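Local coordinates for protein CHAD domain (Ricinus communis, PDB 6QV5) that probably binds inorganic polyphosphate through the all-helical fold of its CHAD domain, and carries a zinc ion in the crystal, at residues Arg14-Ala19 with Cys37-Gln42; Glu28-Ile33 with Gly157-Glu162; Glu45-Glu50 with Pro54-Gln59; Asn126-Lys131 with Gln255-Gln260; Arg228-Ala233 with Arg297-Arg302. All coordinates share one frame; numbering follows the deposited sequence. Where two conformers were deposited one is given.

In the fold
The five contacts are spread over an all-helical chain, and two of them touch contact 1. Contacts 1 and 2 share helix 26-42 and meet where Leu18 CD1 packs on Ala32 O at 3.7 Å. Contact 1 also reaches contact 3 through a probable hydrogen bond of 2.8 Å between His40 NE2 and Gln59 OE1. Contact 3 lies closest to an annotated site: the Val48 side chain is about 11 Å from the bound zinc ion, which His52 and His138 hold. Contacts 4 and 5 both use helix 224-260, yet their centres are 42 Å apart, on opposite sides of the chain's centre. Contacts 2 and 4 are separated by the same distance and lie on opposite sides too.

Contact 1: residues Arg14-Ala19 with Cys37-Gln42; sequences RAQALA and CLEHIQ
Ala15 covers the His40 ring with a CH-pi contact: its CB stands 3.7 Å from the ring centroid, 21° off the normal. Toward the rim of that face lies the backbone Ala15 N, 3.3 Å from His40 NE2. With chi1 near -166°, the imidazole points across the gap to the loop, and its nitrogens are held from elsewhere: NE2 bonds to Gln59 and ND1, weakly, to Arg66. Together with the alanine against its face, this should limit rotation of the ring.

One water links the loop backbone to the helix. It accepts from Gln16 N at 3.1 Å and donates to Glu39 OE1 at 3.0 Å, at the end of the extended Glu39 side chain. Next to it, Gln16 O takes a direct hydrogen bond from Asn36 on the preceding helical turn. The arrangement is that of an N-terminal extension lying against a helix of an all-alpha fold: helix 26-42 turns back so that its last turns lie beside residues 14-19, which precede it.

Contact 2: residues Glu28-Ile33 with Gly157-Glu162; sequences EAFPAI and GAWMLE
Met160 O meets the rim of Phe30, with CE2 3.4 Å away and the oxygen lying in the plane of the ring. A second carbonyl oxygen, Pro31 O, lies beside Met160 SD, 3.6 Å away. No hydrogen bond passes between residues 28-33 and 157-162.

The aromatic part is an offset edge-to-face pair. Phe30 turns its edge to the face of the six-membered ring of Trp159, the centroids 5.8 Å apart and the planes at 67°; Phe30 CZ comes within 3.9 Å of Trp159 CH2. Both rings have CG trans to the backbone N, which sends them across the gap between segments whose axes run antiparallel, 167° apart. Phe74 adds another edge-to-face partner for Phe30, while Leu34, Leu71 and Pro81 pack on Trp159.

Beside the aromatic pair, Met160 runs extended to its sulfur and then bends, chi3 84°, which sets CE 3.8 Å from Pro31 CB. Helix 26-42 is kinked at Pro31, whose nitrogen carries no hydrogen for the turn before.

Helices 26-42 and 147-163 are thus joined here as antiparallel neighbours, mainly by apolar groups. Their adhesion probably comes largely from dispersion and the burial of apolar surface, the sulfur approach being packing, with perhaps weak electrostatic help where Met160 O meets the positive edge of Phe30.

Contact 3: residues Glu45-Glu50 with Pro54-Gln59; sequences EVAVIE and PETLHQ
Val48 and Leu57 lie closest in backbone terms across two consecutive helices of the all-alpha CHAD fold, the short helix 45-50 being joined by a three-residue turn to helix 54-73. The segment axes approach to 8.8 Å with their directions 128° apart. His52, a zinc ligand, belongs to the turn.

Val48 can be followed outward from its CB, where the side chain forks. CG1, trans to the backbone N at chi1 177°, goes to the tip of Leu57 and meets CD1 at 4.0 Å; the two side chains cross at about a right angle. The other branch, CG2, drops onto the backbone of the second helix, 3.7 Å from Thr56 O and 3.8 Å from Leu57 CA. A valine methyl therefore fits directly against a helix turn with no side chain between them.

Beside it, Ala47 CB rests 3.7 Å from Thr56 CG2, so the threonine offers its methyl to the partner helix. Its hydroxyl is bonded to Asp53 O in the turn. Arg137 bonds to the backbone oxygens of Ala47 and Val48, tying the short helix to helix 122-145.

On the second helix, Gln59 NE2 donates to Glu55 OE2 at 2.8 Å, meeting it nearly head-on to the C-O bond, with the oxygen 20° out of the amide plane.

Contact 4: residues Asn126-Lys131 with Gln255-Gln260; sequences NALVQK and QELAQQ
Leu128 overlaps Leu257 at the methyl ends, the two side chains reaching toward each other tip to tip. CD2 of Leu128 is the busy atom: it lies 3.9 Å from Leu257 CD2 and 4.1 Å from Leu257 CD1, sitting against both branches of the opposing fork. Each leucine has CG trans to its backbone N with chi2 close to 70°, which points its methyls at the other helix.

Val129 comes to the same tip from another direction. Its CG2 approaches Leu257 CD2 at 4.2 Å, and the two side chains stand at about a right angle. Leu257 is consequently a shared partner, its CD2 touching both neighbours of the other helix.

The helices concerned, 122-145 and 224-260, are far apart in sequence, and here the last turns of the longer one lie beside an early part of the shorter in this all-alpha fold. Their backbones keep their distance: even the nearest alpha carbons, Val129 CA and Leu257 CA, are 8.8 Å apart, and apolar side chains bridge the gap. Trp101 and Leu105 of helix 82-108 pack on Val129, whereas Gln261, Gln263 and Ala264, just past the end of helix 224-260, close over Leu128.

Contact 5: residues Arg228-Ala233 with Arg297-Arg302; sequences RAYLKA and RAPQLR
Pro299 lies over the face of Tyr230, and this is the tight part of the contact. Its CG stands 3.8 Å from the ring centroid, 11° off the normal, a nearly central CH-pi placement; CD follows at 3.9 Å from Tyr230 CE1. The pyrrolidine and phenol cross at about a right angle. Arg297 adds its carbonyl oxygen beside the proline, 3.6 Å from Tyr230 CD1. At chi1 -170° the tyrosine leaves helix 224-260 pointing at the incoming chain, and its hydroxyl is hydrogen-bonded to His183, which should help to fix the ring against the proline. Leu215 of helix 198-217 touches both Tyr230 and Pro299.

The C-terminal tail thus lies over the long helix 224-260 and its neighbours in the helical fold; farther along, the backbone of Arg302 hydrogen-bonds with that of Leu221.

Toward solvent the packing is loose. The Arg297 side chain turns away and comes no nearer than 6.5 Å to the residues of 228-233, ending exposed.

Contact 1: residues Arg14-Ala19 with Cys37-Gln42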
# COMPACT_ATOMS: atom_id res chain seq x y z
N ARG A 14 -6.90 10.04 7.52
CA ARG A 14 -7.20 9.32 6.29
C ARG A 14 -7.04 10.27 5.10
O ARG A 14 -7.18 11.49 5.28
CB ARG A 14 -8.62 8.74 6.33
CG ARG A 14 -8.68 7.36 6.94
CD ARG A 14 -9.57 7.32 8.17
NE ARG A 14 -9.49 6.02 8.85
CZ ARG A 14 -10.28 4.98 8.58
NH1 ARG A 14 -11.22 5.07 7.65
NH2 ARG A 14 -10.13 3.85 9.25
N ALA A 15 -6.74 9.72 3.91
CA ALA A 15 -6.56 10.49 2.68
C ALA A 15 -7.80 11.33 2.37
O ALA A 15 -8.91 10.79 2.30
CB ALA A 15 -6.24 9.57 1.51
N GLN A 16 -7.61 12.66 2.25
CA GLN A 16 -8.67 13.62 1.96
C GLN A 16 -9.25 13.37 0.57
O GLN A 16 -8.50 13.09 -0.37
CB GLN A 16 -8.15 15.06 2.07
CG GLN A 16 -8.84 15.88 3.15
CD GLN A 16 -8.41 17.33 3.11
OE1 GLN A 16 -7.46 17.74 3.77
NE2 GLN A 16 -9.12 18.13 2.33
N ALA A 17 -10.60 13.43 0.45
CA ALA A 17 -11.32 13.23 -0.81
C ALA A 17 -10.96 14.33 -1.81
O ALA A 17 -11.22 15.51 -1.55
CB ALA A 17 -12.82 13.19 -0.56
N LEU A 18 -10.30 13.94 -2.91
CA LEU A 18 -9.86 14.87 -3.94
C LEU A 18 -10.87 14.93 -5.10
O LEU A 18 -10.95 14.01 -5.91
CB LEU A 18 -8.44 14.52 -4.43
CG LEU A 18 -7.71 15.56 -5.29
CD1 LEU A 18 -7.19 16.72 -4.44
CD2 LEU A 18 -6.56 14.92 -6.02
N ALA A 19 -11.65 16.02 -5.14
CA ALA A 19 -12.66 16.25 -6.17
C ALA A 19 -12.17 17.31 -7.17
O ALA A 19 -12.36 18.51 -6.96
CB ALA A 19 -13.98 16.65 -5.54
N CYS A 37 -1.18 13.30 -1.32
CA CYS A 37 -0.33 12.19 -0.90
C CYS A 37 0.62 12.63 0.21
O CYS A 37 0.73 11.93 1.22
CB CYS A 37 0.43 11.59 -2.08
SG CYS A 37 -0.61 10.65 -3.22
N LEU A 38 1.28 13.79 0.04
CA LEU A 38 2.22 14.35 1.02
C LEU A 38 1.51 14.74 2.31
O LEU A 38 2.08 14.53 3.38
CB LEU A 38 3.02 15.52 0.44
CG LEU A 38 4.05 15.19 -0.65
CD1 LEU A 38 4.45 16.43 -1.42
CD2 LEU A 38 5.29 14.50 -0.07
N GLU A 39 0.27 15.27 2.22
CA GLU A 39 -0.55 15.64 3.38
C GLU A 39 -0.93 14.38 4.18
O GLU A 39 -0.88 14.40 5.40
CB GLU A 39 -1.81 16.42 2.94
CG GLU A 39 -2.69 16.91 4.09
CD GLU A 39 -4.10 17.34 3.72
OE1 GLU A 39 -4.74 16.67 2.88
OE2 GLU A 39 -4.56 18.35 4.29
N HIS A 40 -1.27 13.29 3.47
CA HIS A 40 -1.64 11.99 4.05
C HIS A 40 -0.48 11.40 4.88
O HIS A 40 -0.73 10.78 5.91
CB HIS A 40 -2.09 11.02 2.93
CG HIS A 40 -2.79 9.77 3.41
ND1 HIS A 40 -3.00 8.70 2.56
CD2 HIS A 40 -3.33 9.47 4.62
CE1 HIS A 40 -3.62 7.78 3.27
NE2 HIS A 40 -3.85 8.20 4.52
N ILE A 41 0.77 11.64 4.44
CA ILE A 41 1.99 11.21 5.13
C ILE A 41 2.27 12.12 6.34
O ILE A 41 2.41 11.63 7.46
CB ILE A 41 3.19 11.15 4.14
CG1 ILE A 41 2.94 10.15 2.99
CG2 ILE A 41 4.52 10.84 4.86
CD1 ILE A 41 3.74 10.40 1.71
N GLN A 42 2.35 13.46 6.08
CA GLN A 42 2.65 14.51 7.06
C GLN A 42 1.70 14.55 8.26
O GLN A 42 2.16 14.68 9.40
CB GLN A 42 2.72 15.88 6.35
CG GLN A 42 3.08 17.06 7.24
CD GLN A 42 1.87 17.84 7.72
OE1 GLN A 42 1.06 18.33 6.93
NE2 GLN A 42 1.74 17.96 9.03
O HOH W 1 -4.73 13.81 2.02

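Contact 2: residues Glu28-Ile33 with Gly157-Glu162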
# COMPACT_ATOMS: atom_id res chain seq x y z
N GLU A 28 -2.68 21.50 -12.87
CA GLU A 28 -3.51 21.71 -11.68
C GLU A 28 -3.72 20.39 -10.93
O GLU A 28 -3.73 20.39 -9.70
CB GLU A 28 -4.87 22.32 -12.07
CG GLU A 28 -4.77 23.72 -12.66
CD GLU A 28 -6.05 24.30 -13.23
OE1 GLU A 28 -6.86 23.54 -13.81
OE2 GLU A 28 -6.24 25.54 -13.12
N ALA A 29 -3.89 19.27 -11.67
CA ALA A 29 -4.12 17.93 -11.13
C ALA A 29 -2.88 17.35 -10.44
O ALA A 29 -2.99 16.86 -9.32
CB ALA A 29 -4.61 16.99 -12.22
N PHE A 30 -1.71 17.42 -11.11
CA PHE A 30 -0.41 16.93 -10.62
C PHE A 30 -0.05 17.46 -9.21
O PHE A 30 0.20 16.62 -8.34
CB PHE A 30 0.70 17.22 -11.65
CG PHE A 30 2.13 16.94 -11.26
CD1 PHE A 30 2.70 15.69 -11.47
CD2 PHE A 30 2.95 17.97 -10.79
CE1 PHE A 30 4.04 15.45 -11.15
CE2 PHE A 30 4.28 17.72 -10.47
CZ PHE A 30 4.82 16.47 -10.66
N PRO A 31 -0.06 18.79 -8.91
CA PRO A 31 0.25 19.23 -7.54
C PRO A 31 -0.86 18.93 -6.54
O PRO A 31 -0.59 18.84 -5.34
CB PRO A 31 0.51 20.73 -7.69
CG PRO A 31 -0.31 21.13 -8.85
CD PRO A 31 -0.34 19.96 -9.78
N ALA A 32 -2.12 18.77 -7.02
CA ALA A 32 -3.27 18.45 -6.17
C ALA A 32 -3.22 16.98 -5.73
O ALA A 32 -3.52 16.70 -4.57
CB ALA A 32 -4.57 18.74 -6.90
N ILE A 33 -2.82 16.07 -6.65
CA ILE A 33 -2.68 14.62 -6.41
C ILE A 33 -1.50 14.35 -5.47
O ILE A 33 -1.68 13.67 -4.45
CB ILE A 33 -2.59 13.83 -7.75
CG1 ILE A 33 -3.97 13.78 -8.46
CG2 ILE A 33 -2.03 12.40 -7.55
CD1 ILE A 33 -3.92 13.62 -9.97
N GLY A 157 8.23 18.41 -2.23
CA GLY A 157 7.30 19.53 -2.33
C GLY A 157 7.81 20.62 -3.24
O GLY A 157 7.04 21.17 -4.03
N ALA A 158 9.13 20.92 -3.16
CA ALA A 158 9.81 21.92 -3.98
C ALA A 158 9.87 21.48 -5.44
O ALA A 158 9.67 22.31 -6.33
CB ALA A 158 11.22 22.16 -3.45
N TRP A 159 10.12 20.18 -5.68
CA TRP A 159 10.18 19.58 -7.02
C TRP A 159 8.78 19.56 -7.64
O TRP A 159 8.64 19.87 -8.83
CB TRP A 159 10.79 18.16 -6.95
CG TRP A 159 10.66 17.38 -8.22
CD1 TRP A 159 11.47 17.45 -9.32
CD2 TRP A 159 9.65 16.41 -8.53
NE1 TRP A 159 11.02 16.59 -10.30
CE2 TRP A 159 9.90 15.94 -9.84
CE3 TRP A 159 8.54 15.91 -7.83
CZ2 TRP A 159 9.08 14.99 -10.46
CZ3 TRP A 159 7.73 14.96 -8.45
CH2 TRP A 159 8.01 14.51 -9.74
N MET A 160 7.75 19.21 -6.84
CA MET A 160 6.34 19.15 -7.23
C MET A 160 5.87 20.50 -7.80
O MET A 160 5.30 20.53 -8.89
CB MET A 160 5.48 18.74 -6.02
CG MET A 160 4.00 18.60 -6.33
SD MET A 160 2.99 18.67 -4.83
CE MET A 160 2.82 20.43 -4.63
N LEU A 161 6.13 21.60 -7.07
CA LEU A 161 5.74 22.96 -7.46
C LEU A 161 6.51 23.50 -8.66
O LEU A 161 5.95 24.28 -9.43
CB LEU A 161 5.84 23.93 -6.27
CG LEU A 161 4.90 23.65 -5.09
CD1 LEU A 161 5.50 24.18 -3.81
CD2 LEU A 161 3.51 24.23 -5.32
N GLU A 162 7.78 23.07 -8.84
CA GLU A 162 8.63 23.49 -9.95
C GLU A 162 8.22 22.81 -11.27
O GLU A 162 8.17 23.48 -12.31
CB GLU A 162 10.11 23.24 -9.64
CG GLU A 162 11.08 23.92 -10.60
CD GLU A 162 12.56 23.77 -10.33
OE1 GLU A 162 12.96 22.85 -9.58
OE2 GLU A 162 13.34 24.57 -10.90

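Contact 3: residues Glu45-Glu50 with Pro54-Gln59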
# COMPACT_ATOMS: atom_id res chain seq x y z
N GLU A 45 2.60 11.98 11.06
CA GLU A 45 3.95 12.10 11.63
C GLU A 45 4.04 12.00 13.15
O GLU A 45 4.71 11.10 13.66
CB GLU A 45 4.60 13.43 11.20
CG GLU A 45 5.26 13.41 9.84
CD GLU A 45 5.81 14.75 9.39
OE1 GLU A 45 6.19 15.57 10.25
OE2 GLU A 45 5.87 14.98 8.16
N VAL A 46 3.41 12.95 13.87
CA VAL A 46 3.41 13.09 15.33
C VAL A 46 2.94 11.81 16.03
O VAL A 46 3.61 11.34 16.95
CB VAL A 46 2.62 14.35 15.79
CG1 VAL A 46 2.71 14.55 17.30
CG2 VAL A 46 3.10 15.61 15.07
N ALA A 47 1.81 11.24 15.58
CA ALA A 47 1.22 10.02 16.13
C ALA A 47 2.09 8.77 15.93
O ALA A 47 2.06 7.88 16.79
CB ALA A 47 -0.16 9.81 15.55
N VAL A 48 2.86 8.70 14.83
CA VAL A 48 3.76 7.58 14.56
C VAL A 48 5.01 7.69 15.45
O VAL A 48 5.49 6.67 15.96
CB VAL A 48 4.09 7.42 13.04
CG1 VAL A 48 5.09 6.29 12.80
CG2 VAL A 48 2.82 7.17 12.23
N ILE A 49 5.50 8.93 15.67
CA ILE A 49 6.67 9.21 16.51
C ILE A 49 6.37 8.99 18.00
O ILE A 49 7.07 8.22 18.66
CB ILE A 49 7.27 10.62 16.21
CG1 ILE A 49 7.87 10.70 14.79
CG2 ILE A 49 8.31 11.05 17.27
CD1 ILE A 49 8.01 12.14 14.21
N GLU A 50 5.32 9.65 18.52
CA GLU A 50 4.94 9.65 19.94
C GLU A 50 4.12 8.44 20.42
O GLU A 50 4.28 8.05 21.58
CB GLU A 50 4.20 10.95 20.29
CG GLU A 50 5.10 12.19 20.24
CD GLU A 50 4.42 13.54 20.36
OE1 GLU A 50 3.21 13.60 20.66
OE2 GLU A 50 5.12 14.56 20.15
N PRO A 54 -1.84 1.40 15.85
CA PRO A 54 -1.57 0.75 14.55
C PRO A 54 -2.18 1.45 13.34
O PRO A 54 -1.59 1.40 12.26
CB PRO A 54 -2.12 -0.67 14.74
CG PRO A 54 -3.17 -0.53 15.78
CD PRO A 54 -2.72 0.57 16.70
N GLU A 55 -3.35 2.10 13.51
CA GLU A 55 -4.07 2.80 12.44
C GLU A 55 -3.32 4.04 11.92
O GLU A 55 -3.33 4.28 10.71
CB GLU A 55 -5.51 3.14 12.89
CG GLU A 55 -6.43 3.68 11.79
CD GLU A 55 -6.60 2.86 10.52
OE1 GLU A 55 -6.61 1.61 10.61
OE2 GLU A 55 -6.73 3.48 9.44
N THR A 56 -2.67 4.80 12.83
CA THR A 56 -1.89 6.00 12.49
C THR A 56 -0.70 5.61 11.61
O THR A 56 -0.41 6.30 10.63
CB THR A 56 -1.46 6.76 13.75
OG1 THR A 56 -0.60 5.92 14.53
CG2 THR A 56 -2.64 7.22 14.60
N LEU A 57 -0.03 4.49 11.95
CA LEU A 57 1.09 3.92 11.21
C LEU A 57 0.59 3.35 9.87
O LEU A 57 1.26 3.54 8.84
CB LEU A 57 1.79 2.84 12.06
CG LEU A 57 2.88 1.97 11.39
CD1 LEU A 57 4.14 2.77 11.10
CD2 LEU A 57 3.22 0.78 12.26
N HIS A 58 -0.58 2.68 9.88
CA HIS A 58 -1.22 2.11 8.69
C HIS A 58 -1.53 3.22 7.68
O HIS A 58 -1.16 3.08 6.51
CB HIS A 58 -2.50 1.34 9.07
CG HIS A 58 -3.26 0.75 7.92
ND1 HIS A 58 -4.64 0.68 7.93
CD2 HIS A 58 -2.81 0.23 6.75
CE1 HIS A 58 -4.99 0.12 6.78
NE2 HIS A 58 -3.92 -0.17 6.04
N GLN A 59 -2.14 4.33 8.14
CA GLN A 59 -2.47 5.48 7.30
C GLN A 59 -1.23 6.16 6.71
O GLN A 59 -1.27 6.57 5.55
CB GLN A 59 -3.35 6.49 8.05
CG GLN A 59 -4.81 6.05 8.22
CD GLN A 59 -5.48 5.65 6.92
OE1 GLN A 59 -5.49 6.39 5.93
NE2 GLN A 59 -6.06 4.46 6.90

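Contact 4: residues Asn126-Lys131 with Gln255-Gln260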
# COMPACT_ATOMS: atom_id res chain seq x y z
N ASN A 126 3.48 -14.30 21.59
CA ASN A 126 2.68 -13.08 21.42
C ASN A 126 3.35 -11.89 22.12
O ASN A 126 3.32 -10.78 21.60
CB ASN A 126 1.27 -13.29 21.96
CG ASN A 126 0.31 -12.20 21.58
OD1 ASN A 126 -0.25 -12.18 20.48
ND2 ASN A 126 0.10 -11.25 22.49
N ALA A 127 3.99 -12.15 23.29
CA ALA A 127 4.72 -11.16 24.07
C ALA A 127 6.02 -10.77 23.36
O ALA A 127 6.41 -9.60 23.40
CB ALA A 127 5.03 -11.70 25.46
N LEU A 128 6.68 -11.75 22.69
CA LEU A 128 7.92 -11.53 21.93
C LEU A 128 7.64 -10.74 20.65
O LEU A 128 8.39 -9.82 20.34
CB LEU A 128 8.61 -12.88 21.62
CG LEU A 128 9.96 -12.83 20.87
CD1 LEU A 128 11.07 -12.22 21.73
CD2 LEU A 128 10.38 -14.21 20.42
N VAL A 129 6.55 -11.09 19.93
CA VAL A 129 6.13 -10.40 18.70
C VAL A 129 5.75 -8.94 19.01
O VAL A 129 6.14 -8.04 18.27
CB VAL A 129 5.04 -11.21 17.92
CG1 VAL A 129 4.41 -10.38 16.80
CG2 VAL A 129 5.63 -12.50 17.35
N GLN A 130 5.06 -8.72 20.16
CA GLN A 130 4.66 -7.39 20.64
C GLN A 130 5.89 -6.54 20.96
O GLN A 130 5.89 -5.34 20.69
CB GLN A 130 3.74 -7.51 21.87
CG GLN A 130 2.92 -6.25 22.16
CD GLN A 130 1.99 -6.36 23.34
OE1 GLN A 130 1.70 -7.45 23.86
NE2 GLN A 130 1.48 -5.23 23.79
N LYS A 131 6.94 -7.18 21.52
CA LYS A 131 8.22 -6.54 21.85
C LYS A 131 8.93 -6.09 20.57
O LYS A 131 9.45 -4.97 20.54
CB LYS A 131 9.11 -7.52 22.66
CG LYS A 131 10.37 -6.90 23.25
CD LYS A 131 11.26 -7.96 23.89
CE LYS A 131 12.57 -7.39 24.38
NZ LYS A 131 13.42 -8.42 25.01
N GLN A 255 10.34 -16.98 10.71
CA GLN A 255 11.56 -17.72 10.38
C GLN A 255 12.81 -16.86 10.68
O GLN A 255 13.80 -17.39 11.18
CB GLN A 255 11.53 -18.21 8.91
CG GLN A 255 12.77 -18.99 8.43
CD GLN A 255 13.09 -20.22 9.26
OE1 GLN A 255 12.41 -21.25 9.19
NE2 GLN A 255 14.15 -20.14 10.05
N GLU A 256 12.72 -15.53 10.43
CA GLU A 256 13.77 -14.55 10.72
C GLU A 256 13.91 -14.40 12.24
O GLU A 256 15.03 -14.27 12.74
CB GLU A 256 13.44 -13.20 10.08
CG GLU A 256 13.76 -13.11 8.60
CD GLU A 256 13.26 -11.87 7.89
OE1 GLU A 256 13.39 -10.76 8.45
OE2 GLU A 256 12.76 -12.01 6.75
N LEU A 257 12.77 -14.42 12.97
CA LEU A 257 12.70 -14.32 14.43
C LEU A 257 13.28 -15.58 15.09
O LEU A 257 13.88 -15.48 16.16
CB LEU A 257 11.24 -14.07 14.88
CG LEU A 257 10.96 -13.88 16.38
CD1 LEU A 257 11.44 -12.53 16.87
CD2 LEU A 257 9.48 -14.03 16.67
N ALA A 258 13.12 -16.76 14.44
CA ALA A 258 13.64 -18.04 14.92
C ALA A 258 15.17 -18.07 14.92
O ALA A 258 15.77 -18.63 15.84
CB ALA A 258 13.10 -19.18 14.06
N GLN A 259 15.80 -17.46 13.90
CA GLN A 259 17.25 -17.38 13.75
C GLN A 259 17.88 -16.42 14.76
O GLN A 259 18.94 -16.73 15.32
CB GLN A 259 17.64 -16.98 12.31
CG GLN A 259 17.36 -18.05 11.24
CD GLN A 259 18.24 -19.28 11.34
OE1 GLN A 259 17.75 -20.42 11.39
NE2 GLN A 259 19.56 -19.10 11.36
N GLN A 260 17.23 -15.27 15.01
CA GLN A 260 17.71 -14.25 15.95
C GLN A 260 17.40 -14.62 17.41
O GLN A 260 18.22 -14.34 18.29
CB GLN A 260 17.16 -12.86 15.60
CG GLN A 260 17.64 -12.29 14.26
CD GLN A 260 19.14 -12.10 14.19
OE1 GLN A 260 19.72 -11.25 14.89
NE2 GLN A 260 19.80 -12.87 13.35

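Contact 5: residues Arg228-Ala233 with Arg297-Arg302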
# COMPACT_ATOMS: atom_id res chain seq x y z
N ARG A 228 -17.78 3.52 -8.52
CA ARG A 228 -18.16 2.92 -7.24
C ARG A 228 -18.23 1.39 -7.32
O ARG A 228 -17.77 0.72 -6.40
CB ARG A 228 -19.50 3.51 -6.76
CG ARG A 228 -19.76 3.33 -5.27
CD ARG A 228 -20.96 4.14 -4.82
NE ARG A 228 -21.47 3.68 -3.53
CZ ARG A 228 -22.47 2.82 -3.38
NH1 ARG A 228 -23.08 2.31 -4.45
NH2 ARG A 228 -22.87 2.46 -2.17
N ALA A 229 -18.76 0.86 -8.44
CA ALA A 229 -18.85 -0.58 -8.70
C ALA A 229 -17.48 -1.15 -9.07
O ALA A 229 -17.17 -2.29 -8.69
CB ALA A 229 -19.85 -0.85 -9.81
N TYR A 230 -16.66 -0.36 -9.81
CA TYR A 230 -15.31 -0.72 -10.24
C TYR A 230 -14.36 -0.82 -9.04
O TYR A 230 -13.58 -1.77 -8.96
CB TYR A 230 -14.79 0.29 -11.28
CG TYR A 230 -13.51 -0.10 -11.99
CD1 TYR A 230 -13.54 -0.81 -13.18
CD2 TYR A 230 -12.27 0.28 -11.48
CE1 TYR A 230 -12.36 -1.16 -13.84
CE2 TYR A 230 -11.09 -0.07 -12.13
CZ TYR A 230 -11.14 -0.79 -13.31
OH TYR A 230 -9.97 -1.12 -13.95
N LEU A 231 -14.44 0.15 -8.11
CA LEU A 231 -13.63 0.21 -6.88
C LEU A 231 -14.01 -0.92 -5.91
O LEU A 231 -13.13 -1.45 -5.24
CB LEU A 231 -13.78 1.57 -6.18
CG LEU A 231 -13.09 2.77 -6.84
CD1 LEU A 231 -13.80 4.06 -6.49
CD2 LEU A 231 -11.62 2.86 -6.46
N LYS A 232 -15.31 -1.27 -5.85
CA LYS A 232 -15.85 -2.34 -5.00
C LYS A 232 -15.27 -3.70 -5.41
O LYS A 232 -14.85 -4.47 -4.54
CB LYS A 232 -17.39 -2.36 -5.08
CG LYS A 232 -18.07 -3.24 -4.04
CD LYS A 232 -19.55 -3.41 -4.34
CE LYS A 232 -20.21 -4.38 -3.38
NZ LYS A 232 -21.65 -4.56 -3.70
N ALA A 233 -15.23 -3.98 -6.73
CA ALA A 233 -14.69 -5.22 -7.30
C ALA A 233 -13.17 -5.28 -7.12
O ALA A 233 -12.61 -6.37 -6.97
CB ALA A 233 -15.05 -5.33 -8.77
N ARG A 297 -15.51 -3.22 -16.92
CA ARG A 297 -15.23 -2.39 -18.09
C ARG A 297 -14.55 -1.13 -17.58
O ARG A 297 -14.87 -0.66 -16.48
CB ARG A 297 -16.54 -2.02 -18.83
CG ARG A 297 -17.25 -3.21 -19.47
CD ARG A 297 -18.61 -2.81 -20.02
NE ARG A 297 -18.51 -2.22 -21.36
CZ ARG A 297 -19.45 -1.47 -21.92
NH1 ARG A 297 -20.56 -1.17 -21.25
NH2 ARG A 297 -19.29 -0.98 -23.14
N ALA A 298 -13.59 -0.59 -18.36
CA ALA A 298 -12.83 0.61 -18.02
C ALA A 298 -13.75 1.79 -17.68
O ALA A 298 -14.70 2.04 -18.43
CB ALA A 298 -11.90 0.99 -19.17
N PRO A 299 -13.54 2.49 -16.53
CA PRO A 299 -14.42 3.62 -16.18
C PRO A 299 -14.32 4.74 -17.21
O PRO A 299 -13.22 5.09 -17.63
CB PRO A 299 -13.92 4.05 -14.80
CG PRO A 299 -13.10 2.90 -14.29
CD PRO A 299 -12.49 2.31 -15.52
N GLN A 300 -15.47 5.24 -17.67
CA GLN A 300 -15.56 6.30 -18.68
C GLN A 300 -15.62 7.69 -18.06
O GLN A 300 -16.19 7.87 -16.98
CB GLN A 300 -16.71 6.04 -19.68
CG GLN A 300 -18.14 6.12 -19.11
CD GLN A 300 -18.55 4.95 -18.24
OE1 GLN A 300 -18.22 3.78 -18.50
NE2 GLN A 300 -19.29 5.24 -17.18
N LEU A 301 -15.01 8.68 -18.75
CA LEU A 301 -14.96 10.08 -18.32
C LEU A 301 -16.33 10.74 -18.39
O LEU A 301 -17.15 10.37 -19.24
CB LEU A 301 -13.95 10.87 -19.17
CG LEU A 301 -12.47 10.60 -18.96
CD1 LEU A 301 -11.68 10.91 -20.21
CD2 LEU A 301 -11.92 11.40 -17.79
N ARG A 302 -16.56 11.74 -17.52
CA ARG A 302 -17.81 12.50 -17.48
C ARG A 302 -17.52 13.98 -17.19
O ARG A 302 -17.65 14.81 -18.09
CB ARG A 302 -18.81 11.90 -16.46
CG ARG A 302 -20.15 12.65 -16.35
CD ARG A 302 -21.18 12.32 -17.44
NE ARG A 302 -20.77 12.76 -18.78
CZ ARG A 302 -20.88 14.00 -19.24
NH1 ARG A 302 -21.39 14.96 -18.48
NH2 ARG A 302 -20.47 14.29 -20.47